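Local coordinates for calcium-binding EF hand family protein (Arabidopsis thaliana, PDB 6YIG) that binds calcium through its N-terminal EH domain and probably acts as an adaptor in the plant endocytic TPLATE complex, at residues N69-L73 with A90-T94. Numbering follows the deposited sequence. Where two conformers were deposited one is given.
Sequences NSLRL and AALNT
A single water joins N69 to L92: it accepts the amide proton of N69 ND2 at 2.9 Å and donates to the carbonyl oxygen of L92, O, at 2.7 Å. No direct hydrogen bond crosses between 69-73 and 90-94, so this bridge carries the polar link. The other end of the same amide, OD1, takes a weak, bent bond from R72 NH1, one turn on in its own helix. With CG beside the backbone N (chi1 -76°), the amide of N69 extends across the gap, and its OD1 lies 3.5 Å from A91 O. Both are acceptors, and the nearby guanidinium group of R72 may ease their approach.

Below the amide the contact is apolar. L92 CD2 is the branch that does the touching, lying 3.6 Å from N69 CB and packing against CG as well, while the two side chains run at a slant to each other. L92 CD2 also comes within 4.2 Å of L73 CD1. The second methyl of L73, CD2, meets A91 CB at 3.9 Å; the CB of this small alanine points toward helix 64-78. L73 also rests on I50 of helix 44-54, and I100 of the chain beyond T94 packs against both A91 and R72. The guanidinium group of R72 makes a cation-pi contact with F13 of helix 12-20. Far from the calcium loop, the contact packs the final helix, 85-93, onto helix 64-78, within the compact helical fold of an EH domain.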
# COMPACT_ATOMS: atom_id res chain seq x y z
N ASN A 69 -2.95 3.56 1.66
CA ASN A 69 -4.03 2.71 1.17
C ASN A 69 -3.49 1.48 0.44
O ASN A 69 -4.02 0.38 0.58
CB ASN A 69 -4.99 3.48 0.27
CG ASN A 69 -5.92 4.39 1.05
OD1 ASN A 69 -6.21 4.15 2.22
ND2 ASN A 69 -6.39 5.42 0.40
N SER A 70 -2.41 1.64 -0.33
CA SER A 70 -1.83 0.45 -0.97
C SER A 70 -1.29 -0.51 0.08
O SER A 70 -1.34 -1.73 -0.12
CB SER A 70 -0.74 0.83 -1.97
OG SER A 70 0.51 1.14 -1.36
N LEU A 71 -0.76 0.00 1.18
CA LEU A 71 -0.30 -0.86 2.28
C LEU A 71 -1.46 -1.61 2.90
O LEU A 71 -1.35 -2.81 3.23
CB LEU A 71 0.42 -0.00 3.33
CG LEU A 71 1.80 0.53 2.93
CD1 LEU A 71 2.26 1.56 3.99
CD2 LEU A 71 2.83 -0.56 2.72
N ARG A 72 -2.60 -0.93 3.09
CA ARG A 72 -3.78 -1.58 3.64
C ARG A 72 -4.27 -2.69 2.73
O ARG A 72 -4.64 -3.77 3.20
CB ARG A 72 -4.90 -0.56 3.89
CG ARG A 72 -4.58 0.45 4.95
CD ARG A 72 -5.70 1.48 5.15
NE ARG A 72 -5.32 2.38 6.24
CZ ARG A 72 -4.81 3.60 6.07
NH1 ARG A 72 -4.68 4.14 4.87
NH2 ARG A 72 -4.44 4.30 7.12
N LEU A 73 -4.32 -2.43 1.43
CA LEU A 73 -4.74 -3.47 0.50
C LEU A 73 -3.76 -4.63 0.52
O LEU A 73 -4.18 -5.79 0.38
CB LEU A 73 -4.88 -2.88 -0.88
CG LEU A 73 -6.03 -1.91 -1.06
CD1 LEU A 73 -5.96 -1.22 -2.41
CD2 LEU A 73 -7.38 -2.60 -0.87
N ALA A 90 -14.13 -0.52 1.03
CA ALA A 90 -14.04 -0.40 2.48
C ALA A 90 -12.69 0.16 2.89
O ALA A 90 -12.60 0.99 3.80
CB ALA A 90 -14.25 -1.75 3.14
N ALA A 91 -11.62 -0.26 2.20
CA ALA A 91 -10.27 0.21 2.54
C ALA A 91 -10.00 1.62 2.04
O ALA A 91 -9.18 2.35 2.62
CB ALA A 91 -9.23 -0.74 1.96
N LEU A 92 -10.64 2.04 0.96
CA LEU A 92 -10.31 3.29 0.29
C LEU A 92 -11.26 4.43 0.64
O LEU A 92 -10.84 5.59 0.57
CB LEU A 92 -10.35 3.09 -1.23
CG LEU A 92 -9.36 2.07 -1.78
CD1 LEU A 92 -9.45 2.09 -3.30
CD2 LEU A 92 -7.97 2.32 -1.32
N ASN A 93 -12.48 4.12 1.09
CA ASN A 93 -13.50 5.15 1.22
C ASN A 93 -14.32 5.07 2.50
O ASN A 93 -15.33 5.78 2.60
CB ASN A 93 -14.47 5.08 0.02
CG ASN A 93 -13.84 5.53 -1.28
OD1 ASN A 93 -13.21 6.58 -1.34
ND2 ASN A 93 -14.02 4.75 -2.33
N THR A 94 -13.93 4.27 3.49
CA THR A 94 -14.71 4.13 4.71
C THR A 94 -13.77 4.10 5.91
O THR A 94 -12.57 3.86 5.77
CB THR A 94 -15.59 2.87 4.72
OG1 THR A 94 -14.80 1.75 5.15
CG2 THR A 94 -16.21 2.59 3.35
O HOH W 1 -8.66 6.69 1.77